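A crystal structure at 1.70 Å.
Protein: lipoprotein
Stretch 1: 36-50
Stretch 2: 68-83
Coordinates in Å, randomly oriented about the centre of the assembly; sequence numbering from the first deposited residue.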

# COMPACT_ATOMS: atom_id res chain seq x y z
N LEU A 36 23.82 -1.82 -3.04
CA LEU A 36 24.00 -1.70 -1.60
C LEU A 36 23.94 -0.28 -1.10
O LEU A 36 23.30 0.03 -0.06
CB LEU A 36 25.32 -2.34 -1.19
CG LEU A 36 25.49 -2.50 0.35
CD1 LEU A 36 24.43 -3.51 0.98
CD2 LEU A 36 26.93 -3.00 0.64
N GLN A 37 24.60 0.62 -1.83
CA GLN A 37 24.59 2.00 -1.47
C GLN A 37 23.16 2.60 -1.48
O GLN A 37 22.78 3.39 -0.62
CB GLN A 37 25.48 2.78 -2.40
CG GLN A 37 25.55 4.26 -2.02
CD GLN A 37 26.27 5.12 -3.11
OE1 GLN A 37 26.91 4.59 -4.04
NE2 GLN A 37 26.10 6.45 -3.02
N ALA A 38 22.39 2.26 -2.50
CA ALA A 38 20.96 2.61 -2.55
C ALA A 38 20.17 2.11 -1.35
O ALA A 38 19.45 2.88 -0.72
CB ALA A 38 20.29 2.15 -3.89
N LYS A 39 20.30 0.82 -1.07
CA LYS A 39 19.64 0.29 0.11
C LYS A 39 19.99 1.07 1.39
O LYS A 39 19.10 1.48 2.13
CB LYS A 39 20.05 -1.16 0.25
CG LYS A 39 19.60 -1.75 1.57
CD LYS A 39 20.11 -3.15 1.66
CE LYS A 39 21.08 -3.44 2.63
NZ LYS A 39 21.14 -4.95 3.01
N GLN A 40 21.29 1.25 1.65
CA GLN A 40 21.76 1.79 2.93
C GLN A 40 21.42 3.27 3.05
O GLN A 40 20.99 3.74 4.12
CB GLN A 40 23.25 1.48 3.13
CG GLN A 40 23.49 -0.03 3.22
CD GLN A 40 24.85 -0.44 3.68
OE1 GLN A 40 25.84 0.24 3.42
NE2 GLN A 40 24.92 -1.60 4.32
N SER A 41 21.51 3.98 1.96
CA SER A 41 21.24 5.41 1.99
C SER A 41 19.74 5.69 2.16
O SER A 41 19.38 6.62 2.90
CB SER A 41 21.72 6.09 0.74
OG SER A 41 23.12 6.19 0.79
N LEU A 42 18.91 4.95 1.47
CA LEU A 42 17.46 5.16 1.59
C LEU A 42 17.07 4.86 3.03
O LEU A 42 16.37 5.67 3.66
CB LEU A 42 16.70 4.23 0.64
CG LEU A 42 15.19 4.34 0.68
CD1 LEU A 42 14.66 5.77 0.41
CD2 LEU A 42 14.57 3.23 -0.24
N PHE A 43 17.45 3.68 3.51
CA PHE A 43 17.00 3.28 4.84
C PHE A 43 17.60 4.07 6.01
O PHE A 43 16.93 4.24 7.03
CB PHE A 43 17.17 1.81 5.05
CG PHE A 43 16.13 1.00 4.40
CD1 PHE A 43 16.43 0.19 3.32
CD2 PHE A 43 14.82 1.06 4.86
CE1 PHE A 43 15.42 -0.58 2.72
CE2 PHE A 43 13.85 0.26 4.34
CZ PHE A 43 14.14 -0.55 3.25
N LYS A 44 18.83 4.56 5.89
CA LYS A 44 19.35 5.48 6.91
C LYS A 44 18.48 6.72 7.05
O LYS A 44 18.38 7.28 8.13
CB LYS A 44 20.75 6.00 6.54
CG LYS A 44 21.91 5.07 6.60
CD LYS A 44 23.12 5.82 5.83
CE LYS A 44 24.23 4.87 5.25
NZ LYS A 44 24.87 5.29 3.90
N GLN A 45 17.93 7.19 5.95
CA GLN A 45 17.08 8.37 5.92
C GLN A 45 15.59 8.07 6.11
O GLN A 45 14.74 8.97 6.12
CB GLN A 45 17.33 9.12 4.64
CG GLN A 45 18.77 9.58 4.59
CD GLN A 45 19.12 10.30 3.35
OE1 GLN A 45 19.86 9.77 2.50
NE2 GLN A 45 18.66 11.52 3.23
N ARG A 46 15.27 6.77 6.17
CA ARG A 46 13.91 6.30 6.38
C ARG A 46 13.95 5.22 7.43
O ARG A 46 13.54 4.05 7.21
CB ARG A 46 13.28 5.78 5.07
CG ARG A 46 13.05 6.85 4.06
CD ARG A 46 11.92 7.77 4.44
NE ARG A 46 11.58 8.76 3.44
CZ ARG A 46 12.09 9.99 3.39
NH1 ARG A 46 13.06 10.37 4.22
NH2 ARG A 46 11.67 10.85 2.48
N ALA A 47 14.44 5.61 8.62
CA ALA A 47 14.74 4.61 9.68
C ALA A 47 13.48 3.89 10.20
O ALA A 47 13.56 2.73 10.61
CB ALA A 47 15.51 5.25 10.84
N LEU A 48 12.30 4.52 10.10
CA LEU A 48 11.05 3.83 10.47
C LEU A 48 10.65 2.76 9.48
O LEU A 48 10.20 1.69 9.87
CB LEU A 48 9.92 4.85 10.64
CG LEU A 48 10.28 5.42 12.01
CD1 LEU A 48 10.72 6.82 12.12
CD2 LEU A 48 9.66 4.75 13.19
N SER A 49 10.89 2.97 8.19
CA SER A 49 10.79 1.87 7.21
C SER A 49 11.75 0.72 7.50
O SER A 49 11.40 -0.45 7.38
CB SER A 49 10.96 2.42 5.76
OG SER A 49 9.79 3.16 5.44
N ALA A 50 12.99 1.05 7.89
CA ALA A 50 13.94 0.05 8.29
C ALA A 50 13.34 -0.77 9.42
O ALA A 50 13.34 -2.01 9.39
CB ALA A 50 15.28 0.71 8.77
N MET A 68 15.29 8.92 13.95
CA MET A 68 14.08 9.51 13.46
C MET A 68 14.29 9.91 11.98
O MET A 68 15.45 10.02 11.50
CB MET A 68 13.72 10.76 14.31
CG MET A 68 12.35 11.42 13.97
SD MET A 68 10.87 10.40 13.79
CE MET A 68 11.01 9.34 15.33
N GLU A 69 13.18 10.11 11.26
CA GLU A 69 13.21 10.62 9.90
C GLU A 69 12.98 12.14 9.93
O GLU A 69 12.20 12.61 10.73
CB GLU A 69 12.10 9.98 9.12
CG GLU A 69 12.26 8.47 8.97
CD GLU A 69 11.07 7.74 8.32
OE1 GLU A 69 10.00 8.35 8.02
OE2 GLU A 69 11.20 6.48 8.14
N PHE A 70 13.67 12.86 9.05
CA PHE A 70 13.52 14.29 8.91
C PHE A 70 13.29 14.66 7.47
O PHE A 70 13.79 14.02 6.51
CB PHE A 70 14.75 15.01 9.46
CG PHE A 70 15.08 14.62 10.89
CD1 PHE A 70 14.20 14.90 11.92
CD2 PHE A 70 16.22 13.89 11.16
CE1 PHE A 70 14.49 14.49 13.24
CE2 PHE A 70 16.51 13.50 12.46
CZ PHE A 70 15.67 13.82 13.48
N TYR A 71 12.55 15.73 7.31
CA TYR A 71 11.91 16.04 6.03
C TYR A 71 12.16 17.47 5.58
O TYR A 71 11.39 17.99 4.80
CB TYR A 71 10.38 15.79 6.13
CG TYR A 71 10.10 14.32 6.18
CD1 TYR A 71 10.09 13.59 5.03
CD2 TYR A 71 10.00 13.65 7.39
CE1 TYR A 71 9.86 12.20 5.06
CE2 TYR A 71 9.85 12.32 7.45
CZ TYR A 71 9.77 11.58 6.27
OH TYR A 71 9.61 10.22 6.33
N SER A 72 13.27 18.10 5.98
CA SER A 72 13.51 19.51 5.57
C SER A 72 13.71 19.57 4.04
O SER A 72 14.07 18.58 3.43
CB SER A 72 14.77 20.05 6.24
OG SER A 72 15.98 19.65 5.61
N PRO A 73 13.60 20.76 3.44
CA PRO A 73 14.00 20.90 2.02
C PRO A 73 15.38 20.35 1.69
O PRO A 73 15.54 19.67 0.69
CB PRO A 73 13.94 22.44 1.81
CG PRO A 73 12.83 22.82 2.67
CD PRO A 73 13.01 22.00 3.94
N GLU A 74 16.37 20.55 2.56
CA GLU A 74 17.68 20.09 2.27
C GLU A 74 17.76 18.57 2.43
O GLU A 74 18.41 17.93 1.62
CB GLU A 74 18.72 20.76 3.15
CG GLU A 74 20.17 20.40 2.75
CD GLU A 74 20.62 20.95 1.37
OE1 GLU A 74 20.03 21.92 0.79
OE2 GLU A 74 21.63 20.39 0.85
N ASN A 75 17.05 18.01 3.42
CA ASN A 75 17.03 16.55 3.59
C ASN A 75 16.49 15.87 2.31
O ASN A 75 17.08 14.93 1.79
CB ASN A 75 16.13 16.15 4.76
CG ASN A 75 16.71 16.56 6.13
OD1 ASN A 75 17.94 16.61 6.33
ND2 ASN A 75 15.86 16.90 7.04
N GLU A 76 15.38 16.39 1.81
CA GLU A 76 14.72 15.81 0.65
C GLU A 76 15.54 15.99 -0.60
O GLU A 76 15.67 15.07 -1.43
CB GLU A 76 13.33 16.39 0.46
CG GLU A 76 12.31 15.81 1.44
CD GLU A 76 11.99 14.32 1.11
OE1 GLU A 76 11.53 14.00 -0.03
OE2 GLU A 76 12.13 13.49 2.01
N LYS A 77 16.11 17.19 -0.76
CA LYS A 77 16.99 17.43 -1.91
C LYS A 77 18.17 16.45 -1.95
O LYS A 77 18.47 15.86 -2.99
CB LYS A 77 17.53 18.87 -1.85
CG LYS A 77 18.55 19.19 -3.00
CD LYS A 77 19.03 20.69 -2.91
CE LYS A 77 19.66 21.08 -4.31
NZ LYS A 77 20.51 22.30 -4.16
N GLN A 78 18.85 16.23 -0.81
CA GLN A 78 20.04 15.41 -0.78
C GLN A 78 19.69 13.94 -0.98
O GLN A 78 20.46 13.22 -1.63
CB GLN A 78 20.82 15.55 0.53
CG GLN A 78 21.46 16.95 0.66
CD GLN A 78 22.17 17.16 2.04
OE1 GLN A 78 22.38 16.19 2.79
NE2 GLN A 78 22.56 18.41 2.34
N LEU A 79 18.56 13.50 -0.40
CA LEU A 79 18.16 12.12 -0.52
C LEU A 79 17.91 11.82 -2.02
O LEU A 79 18.41 10.84 -2.57
CB LEU A 79 16.86 11.84 0.29
CG LEU A 79 16.16 10.50 0.06
CD1 LEU A 79 17.07 9.40 0.37
CD2 LEU A 79 14.84 10.37 0.88
N ARG A 80 17.12 12.64 -2.67
CA ARG A 80 16.73 12.45 -4.05
C ARG A 80 17.96 12.54 -4.98
O ARG A 80 18.11 11.78 -5.93
CB ARG A 80 15.65 13.43 -4.47
CG ARG A 80 14.39 13.37 -3.62
CD ARG A 80 13.36 14.37 -4.04
NE ARG A 80 12.32 14.53 -3.10
CZ ARG A 80 11.15 15.14 -3.32
NH1 ARG A 80 10.84 15.69 -4.50
NH2 ARG A 80 10.36 15.34 -2.26
N ALA A 81 18.79 13.54 -4.74
CA ALA A 81 19.98 13.71 -5.59
C ALA A 81 20.89 12.50 -5.55
O ALA A 81 21.35 12.08 -6.60
CB ALA A 81 20.75 14.96 -5.20
N GLU A 82 21.08 11.92 -4.37
CA GLU A 82 21.86 10.72 -4.24
C GLU A 82 21.28 9.52 -4.97
O GLU A 82 21.98 8.83 -5.73
CB GLU A 82 22.05 10.33 -2.79
CG GLU A 82 22.93 9.02 -2.68
CD GLU A 82 23.37 8.66 -1.28
OE1 GLU A 82 22.94 9.33 -0.28
OE2 GLU A 82 24.18 7.72 -1.21
N LEU A 83 19.98 9.31 -4.79
CA LEU A 83 19.36 8.19 -5.47
C LEU A 83 19.36 8.41 -6.98
O LEU A 83 19.51 7.48 -7.73
CB LEU A 83 17.93 7.97 -4.97
CG LEU A 83 17.93 7.50 -3.51
CD1 LEU A 83 16.52 7.81 -2.96
CD2 LEU A 83 18.25 6.03 -3.49
O HOH W 1 15.87 8.13 9.13
O HOH W 2 15.67 11.33 7.28
O HOH W 3 14.04 13.14 4.02
O HOH W 4 9.55 5.50 6.29

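Helices 36–44 and 73–83 run nearly antiparallel, their directions differing by 168° and their axes approaching to 10.5 Å. Ala38 lies across from Leu83 and Leu42 across from Leu79, with CA atoms 6.5 and 7.3 Å apart. Farther along, the first stretch begins another helix at Ala47, with Arg46 at the N-cap position; here it meets the extended segment of the second stretch, and the CA atoms of Arg46 and Glu69 come within 5.6 Å. Ser72 caps helix 73–83, its OG accepting from Asn75 N at 2.9 Å.

Between the helices the apolar packing is loose: Leu42 CD1 lies 4.4 Å from both Leu79 CD1 and Leu83 CD1. Alongside it, Glu82 OE2 gathers two donors, Ser41 OG at 2.7 Å and Gln37 NE2 at 2.9 Å, tying successive turns of the first helix to one carboxylate.

Arg46 is the centre of the second cluster. Although its CA-to-CB bond points away, its side chain folds back so that NH2 forms a salt bridge with Glu76 OE2 at 2.7 Å, near the guanidinium plane. Tyr71 CE1 covers one face of that group, 3.4 Å from Arg46 NH2, and Leu79 CD2 covers the opposite face, 3.6 Å from the same nitrogen. Water 3 reinforces the bridge by accepting from Arg46 NH1 and donating to Glu76 OE2 and Phe70 O.

Glu69 instead addresses the start of the next helix. Its OE2 accepts from Leu48 N at 3.0 Å, where the first-turn amides lack acceptors within the helix, while Tyr71 OH donates to Glu69 OE1 at 2.6 Å and steadies the carboxylate. Nearby, water 1 accepts from Ala47 N and donates to Lys44 O and Met68 O, linking the two backbones, and Leu48 CD1 packs against Met68 SD at 4.0 Å.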